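Local atomic coordinates of 2'-deoxycytidine 5'-triphosphate deaminase (Agrobacterium tumefaciens, PDB entry 2R9Q), a protein that probably catalyses the hydrolytic deamination of dCTP to dUTP, a step toward the dUMP used in thymidylate synthesis. Residues B[252-257]-B[323-328]; B[204-209]-B[330-335]. All coordinates share one frame; numbering follows the deposited sequence.

Interaction 1: residues B[252-257]-B[323-328]; sequences ELILDP and PFILEH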
loop_
_atom_site.group_PDB
_atom_site.type_symbol
_atom_site.label_atom_id
_atom_site.label_comp_id
_atom_site.label_asym_id
_atom_site.label_seq_id
_atom_site.Cartn_x
_atom_site.Cartn_y
_atom_site.Cartn_z
ATOM N N GLU B 252 -17.254 -14.361 -13.489
ATOM C CA GLU B 252 -15.930 -14.345 -12.894
ATOM C C GLU B 252 -15.592 -12.980 -12.281
ATOM O O GLU B 252 -16.143 -11.968 -12.669
ATOM C CB GLU B 252 -14.861 -14.758 -13.910
ATOM C CG GLU B 252 -14.469 -13.669 -14.908
ATOM C CD GLU B 252 -14.067 -14.236 -16.288
ATOM O OE1 GLU B 252 -13.302 -15.254 -16.382
ATOM O OE2 GLU B 252 -14.546 -13.640 -17.277
ATOM N N LEU B 253 -14.655 -12.994 -11.333
ATOM C CA LEU B 253 -14.299 -11.825 -10.567
ATOM C C LEU B 253 -12.815 -11.801 -10.290
ATOM O O LEU B 253 -12.301 -12.720 -9.696
ATOM C CB LEU B 253 -15.043 -11.871 -9.226
ATOM C CG LEU B 253 -14.835 -10.713 -8.269
ATOM C CD1 LEU B 253 -15.337 -9.400 -8.904
ATOM C CD2 LEU B 253 -15.518 -11.044 -6.915
ATOM N N ILE B 254 -12.141 -10.723 -10.671
ATOM C CA ILE B 254 -10.727 -10.546 -10.332
ATOM C C ILE B 254 -10.630 -10.103 -8.877
ATOM O O ILE B 254 -11.092 -9.036 -8.495
ATOM C CB ILE B 254 -9.983 -9.578 -11.304
ATOM C CG1 ILE B 254 -9.920 -10.220 -12.709
ATOM C CG2 ILE B 254 -8.574 -9.211 -10.778
ATOM C CD1 ILE B 254 -9.395 -9.312 -13.793
ATOM N N LEU B 255 -10.030 -10.983 -8.091
ATOM C CA LEU B 255 -9.699 -10.758 -6.710
ATOM C C LEU B 255 -8.342 -10.042 -6.564
ATOM O O LEU B 255 -7.292 -10.670 -6.706
ATOM C CB LEU B 255 -9.655 -12.104 -5.978
ATOM C CG LEU B 255 -10.916 -12.959 -5.805
ATOM C CD1 LEU B 255 -10.540 -14.229 -5.040
ATOM C CD2 LEU B 255 -12.052 -12.192 -5.118
ATOM N N ASP B 256 -8.411 -8.742 -6.261
ATOM C CA ASP B 256 -7.276 -7.851 -5.956
ATOM C C ASP B 256 -6.879 -8.207 -4.549
ATOM O O ASP B 256 -7.745 -8.243 -3.686
ATOM C CB ASP B 256 -7.714 -6.348 -6.100
ATOM C CG ASP B 256 -6.643 -5.290 -5.620
ATOM O OD1 ASP B 256 -5.759 -5.575 -4.767
ATOM O OD2 ASP B 256 -6.714 -4.124 -6.112
ATOM N N PRO B 257 -5.582 -8.498 -4.319
ATOM C CA PRO B 257 -5.176 -9.027 -3.008
ATOM C C PRO B 257 -5.307 -8.024 -1.839
ATOM O O PRO B 257 -5.416 -8.453 -0.691
ATOM C CB PRO B 257 -3.695 -9.471 -3.225
ATOM C CG PRO B 257 -3.387 -9.245 -4.641
ATOM C CD PRO B 257 -4.428 -8.351 -5.230
ATOM N N PRO B 323 -3.154 -11.263 -7.810
ATOM C CA PRO B 323 -4.502 -11.294 -8.337
ATOM C C PRO B 323 -4.904 -12.601 -9.030
ATOM O O PRO B 323 -4.144 -13.189 -9.814
ATOM C CB PRO B 323 -4.557 -10.096 -9.292
ATOM C CG PRO B 323 -3.207 -9.613 -9.420
ATOM C CD PRO B 323 -2.400 -10.101 -8.303
ATOM N N PHE B 324 -6.119 -13.026 -8.717
ATOM C CA PHE B 324 -6.660 -14.273 -9.125
ATOM C C PHE B 324 -8.029 -14.022 -9.719
ATOM O O PHE B 324 -8.865 -13.290 -9.146
ATOM C CB PHE B 324 -6.744 -15.235 -7.935
ATOM C CG PHE B 324 -7.130 -16.664 -8.314
ATOM C CD1 PHE B 324 -6.229 -17.493 -8.983
ATOM C CD2 PHE B 324 -8.384 -17.177 -7.990
ATOM C CE1 PHE B 324 -6.565 -18.798 -9.321
ATOM C CE2 PHE B 324 -8.737 -18.480 -8.332
ATOM C CZ PHE B 324 -7.826 -19.288 -9.003
ATOM N N ILE B 325 -8.250 -14.602 -10.889
ATOM C CA ILE B 325 -9.558 -14.587 -11.505
ATOM C C ILE B 325 -10.334 -15.744 -10.908
ATOM O O ILE B 325 -10.038 -16.867 -11.195
ATOM C CB ILE B 325 -9.522 -14.747 -13.031
ATOM C CG1 ILE B 325 -8.636 -13.687 -13.683
ATOM C CG2 ILE B 325 -10.958 -14.680 -13.597
ATOM C CD1 ILE B 325 -7.983 -14.171 -14.979
ATOM N N LEU B 326 -11.310 -15.425 -10.059
ATOM C CA LEU B 326 -12.170 -16.398 -9.443
ATOM C C LEU B 326 -13.354 -16.618 -10.367
ATOM O O LEU B 326 -13.971 -15.680 -10.835
ATOM C CB LEU B 326 -12.632 -15.939 -8.053
ATOM C CG LEU B 326 -13.567 -16.851 -7.238
ATOM C CD1 LEU B 326 -12.932 -18.162 -6.773
ATOM C CD2 LEU B 326 -14.127 -16.046 -6.050
ATOM N N GLU B 327 -13.658 -17.880 -10.612
ATOM C CA GLU B 327 -14.683 -18.247 -11.588
ATOM C C GLU B 327 -15.826 -18.960 -10.876
ATOM O O GLU B 327 -15.595 -19.690 -9.894
ATOM C CB GLU B 327 -14.079 -19.132 -12.710
ATOM C CG GLU B 327 -13.042 -18.417 -13.567
ATOM C CD GLU B 327 -12.303 -19.353 -14.511
ATOM O OE1 GLU B 327 -12.969 -19.847 -15.466
ATOM O OE2 GLU B 327 -11.062 -19.593 -14.300
ATOM N N HIS B 328 -17.041 -18.699 -11.367
ATOM C CA HIS B 328 -18.280 -19.351 -10.924
ATOM C C HIS B 328 -18.152 -20.889 -10.868
ATOM O O HIS B 328 -17.535 -21.504 -11.741
ATOM C CB HIS B 328 -19.413 -18.958 -11.878
ATOM C CG HIS B 328 -20.744 -19.571 -11.539
ATOM N ND1 HIS B 328 -21.644 -18.976 -10.680
ATOM C CD2 HIS B 328 -21.321 -20.724 -11.944
ATOM C CE1 HIS B 328 -22.722 -19.733 -10.575
ATOM N NE2 HIS B 328 -22.547 -20.802 -11.331
#

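Interaction 2: residues B[204-209]-B[330-335]; sequences LSIDLK and QIVGRL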
loop_
_atom_site.group_PDB
_atom_site.type_symbol
_atom_site.label_atom_id
_atom_site.label_comp_id
_atom_site.label_asym_id
_atom_site.label_seq_id
_atom_site.Cartn_x
_atom_site.Cartn_y
_atom_site.Cartn_z
ATOM N N LEU B 204 -18.286 -26.360 -0.842
ATOM C CA LEU B 204 -18.996 -25.138 -1.155
ATOM C C LEU B 204 -18.328 -24.445 -2.337
ATOM O O LEU B 204 -17.117 -24.265 -2.368
ATOM C CB LEU B 204 -19.085 -24.231 0.085
ATOM C CG LEU B 204 -19.974 -24.773 1.240
ATOM C CD1 LEU B 204 -19.736 -24.066 2.544
ATOM C CD2 LEU B 204 -21.435 -24.752 0.917
ATOM N N SER B 205 -19.128 -24.069 -3.320
ATOM C CA SER B 205 -18.622 -23.415 -4.503
ATOM C C SER B 205 -19.218 -22.010 -4.626
ATOM O O SER B 205 -20.230 -21.703 -4.020
ATOM C CB SER B 205 -18.902 -24.264 -5.751
ATOM O OG SER B 205 -20.281 -24.462 -5.919
ATOM N N ILE B 206 -18.554 -21.170 -5.418
ATOM C CA ILE B 206 -18.883 -19.754 -5.482
ATOM C C ILE B 206 -19.905 -19.436 -6.572
ATOM O O ILE B 206 -19.788 -19.907 -7.685
ATOM C CB ILE B 206 -17.584 -18.863 -5.610
ATOM C CG1 ILE B 206 -17.840 -17.471 -5.032
ATOM C CG2 ILE B 206 -17.066 -18.820 -7.027
ATOM C CD1 ILE B 206 -17.745 -17.448 -3.504
ATOM N N ASP B 207 -20.902 -18.630 -6.228
ATOM C CA ASP B 207 -21.889 -18.165 -7.176
ATOM C C ASP B 207 -21.539 -16.776 -7.669
ATOM O O ASP B 207 -21.683 -15.794 -6.939
ATOM C CB ASP B 207 -23.259 -18.122 -6.535
ATOM C CG ASP B 207 -24.377 -18.057 -7.555
ATOM O OD1 ASP B 207 -24.234 -17.403 -8.629
ATOM O OD2 ASP B 207 -25.416 -18.690 -7.275
ATOM N N LEU B 208 -21.120 -16.703 -8.923
ATOM C CA LEU B 208 -20.736 -15.461 -9.573
ATOM C C LEU B 208 -21.695 -15.075 -10.739
ATOM O O LEU B 208 -21.408 -14.186 -11.524
ATOM C CB LEU B 208 -19.280 -15.604 -10.055
ATOM C CG LEU B 208 -18.140 -14.981 -9.257
ATOM C CD1 LEU B 208 -18.523 -14.672 -7.828
ATOM C CD2 LEU B 208 -16.882 -15.865 -9.330
ATOM N N LYS B 209 -22.844 -15.742 -10.816
ATOM C CA LYS B 209 -23.815 -15.506 -11.901
ATOM C C LYS B 209 -24.672 -14.266 -11.641
ATOM O O LYS B 209 -25.003 -13.531 -12.577
ATOM C CB LYS B 209 -24.685 -16.740 -12.172
ATOM C CG LYS B 209 -24.548 -17.312 -13.586
ATOM C CD LYS B 209 -23.346 -18.235 -13.753
ATOM C CE LYS B 209 -23.298 -18.885 -15.128
ATOM N NZ LYS B 209 -23.066 -17.895 -16.241
ATOM N N GLN B 330 -16.301 -22.448 -8.873
ATOM C CA GLN B 330 -15.045 -22.757 -8.190
ATOM C C GLN B 330 -15.317 -23.141 -6.736
ATOM O O GLN B 330 -15.997 -22.398 -6.007
ATOM C CB GLN B 330 -14.128 -21.557 -8.253
ATOM C CG GLN B 330 -12.889 -21.599 -7.370
ATOM C CD GLN B 330 -11.880 -22.610 -7.816
ATOM O OE1 GLN B 330 -11.446 -22.596 -8.951
ATOM N NE2 GLN B 330 -11.471 -23.476 -6.905
ATOM N N ILE B 331 -14.763 -24.287 -6.320
ATOM C CA ILE B 331 -14.780 -24.693 -4.909
ATOM C C ILE B 331 -13.890 -23.828 -4.004
ATOM O O ILE B 331 -12.718 -23.605 -4.299
ATOM C CB ILE B 331 -14.408 -26.180 -4.713
ATOM C CG1 ILE B 331 -15.459 -27.071 -5.401
ATOM C CG2 ILE B 331 -14.294 -26.515 -3.212
ATOM C CD1 ILE B 331 -15.019 -28.516 -5.602
ATOM N N VAL B 332 -14.474 -23.354 -2.899
ATOM C CA VAL B 332 -13.829 -22.364 -2.022
ATOM C C VAL B 332 -13.718 -22.775 -0.552
ATOM O O VAL B 332 -12.915 -22.226 0.209
ATOM C CB VAL B 332 -14.503 -20.967 -2.146
ATOM C CG1 VAL B 332 -14.491 -20.507 -3.616
ATOM C CG2 VAL B 332 -15.925 -20.956 -1.527
ATOM N N GLY B 333 -14.521 -23.742 -0.164
ATOM C CA GLY B 333 -14.463 -24.297 1.167
ATOM C C GLY B 333 -15.159 -25.632 1.345
ATOM O O GLY B 333 -15.771 -26.191 0.428
ATOM N N ARG B 334 -15.100 -26.096 2.573
ATOM C CA ARG B 334 -15.588 -27.389 2.947
ATOM C C ARG B 334 -16.322 -27.267 4.338
ATOM O O ARG B 334 -15.742 -26.853 5.343
ATOM C CB ARG B 334 -14.348 -28.281 2.862
ATOM C CG ARG B 334 -14.329 -29.578 3.526
ATOM C CD ARG B 334 -12.850 -30.064 3.576
ATOM N NE ARG B 334 -11.929 -29.317 4.476
ATOM C CZ ARG B 334 -11.651 -29.635 5.751
ATOM N NH1 ARG B 334 -12.254 -30.657 6.351
ATOM N NH2 ARG B 334 -10.786 -28.914 6.454
ATOM N N LEU B 335 -17.630 -27.522 4.342
ATOM C CA LEU B 335 -18.429 -27.503 5.557
ATOM C C LEU B 335 -18.336 -28.861 6.250
ATOM O O LEU B 335 -18.800 -29.867 5.727
ATOM C CB LEU B 335 -19.867 -27.154 5.256
ATOM C CG LEU B 335 -20.770 -26.687 6.398
ATOM C CD1 LEU B 335 -20.235 -25.411 7.092
ATOM C CD2 LEU B 335 -22.210 -26.500 5.877
#

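Interaction 1: residues B[252-257]-B[323-328]
I254 and I325 sit opposite each other at a non-hydrogen-bonded position of an antiparallel ribbon, their side chains side by side and pointing the same way, with I254 CG1 3.8 Å from I325 CG1. In both residues CG1 stands anti to the carbonyl carbon (chi1 -66° and -56°), which, with the two side chains pointing the same way, brings like branches together. Isoleucine suits such a pair because its beta-branched carbon fits an extended backbone and offers a second branch to the next neighbour: I325 CG2 lies alongside the side chain of E252, 3.7 Å from OE1 and also close to CG. Both the CB-CG stem and the carboxylate of E252 run past that methyl. E327, paired with E252, touches its CB through CG, while the carboxylates stay apart; E327 OE1 makes a salt bridge to K69 of the second subunit, which probably eases the repulsion between the two acids.

The other face carries L253, L255, F324 and L326. L255 and L326 cross obliquely: L255 CD1 rests 4.0 Å from L326 CB, and both leucines pack against F289 of strand 289-292. The F324 ring turns away from strand 252-255 to meet the ring of F289, their planes about 25° apart. At the loop end P257 CG abuts P323 CD at 3.9 Å, two rigid rings closing the ribbon where regular pairing stops.

Between the faces, L253 N bonds to L326 O at 2.8 Å, and L326 N returns a bond to L253 O. L255 N reaches F324 O, whereas the bond from F324 N to L255 O (3.3 Å) is weak; L255 O also accepts from S319 OG. The chemistry divides the ribbon: an oily leucine and phenylalanine face turned to its own domain, and a face of isoleucines and glutamates that packs against the second subunit.

Interaction 2: residues B[204-209]-B[330-335]
I206 lays its CB beside CG1 of V332, 4.0 Å away, and its CG2 near CB of Q330. With CG1 anti to the backbone N (chi1 -153°), CG2 of I206 is left between the backbone N and the carbonyl carbon, where it meets Q330. Its own N-H bonds to Q330 O at 2.9 Å.

L204 takes the other end, its side chain passing at a slant to that of L335, with CD1 4.1 Å from L335 CB. Its carbonyl faces both V332 and G333, a classic beta bulge: V332 N approaches almost along the C=O axis at 2.8 Å, while G333 N adds a weak bond at 3.4 Å. In return L204 N donates to G333 O. G333, lacking a side chain, brings no bulk beside L204. V332 CG2 also comes within 3.6 Å of L204 O.

S205 turns its hydroxyl to E267 and R266 of strand 261-269, a small polar residue suited to a buried place beside charged groups. Q330 NE2 bonds to I331 O, on the next residue along. The backbone groups named here find partners within a buried, largely aliphatic seam, and the bulge lets one carbonyl take a strong and a weak N-H.

In the fold
Interaction 1 is nested inside the chain loop closed by interaction 2, and their centres lie 13 Å apart. Strands 324-327 and 331-339 follow one another, so the chain leaves the partner strand 252-255 and soon pairs with strand 202-205. The two contacts touch: H328 ND1 lies 2.9 Å from L208 N, a probable hydrogen bond, and L326 O packs 3.3 Å from L208 CD2. F289 contacts side chains of both interactions. Interaction 1 also meets two other subunits, whereas interaction 2 touches none. Both lie in the range of the C-terminal dUTPase-clan family domain.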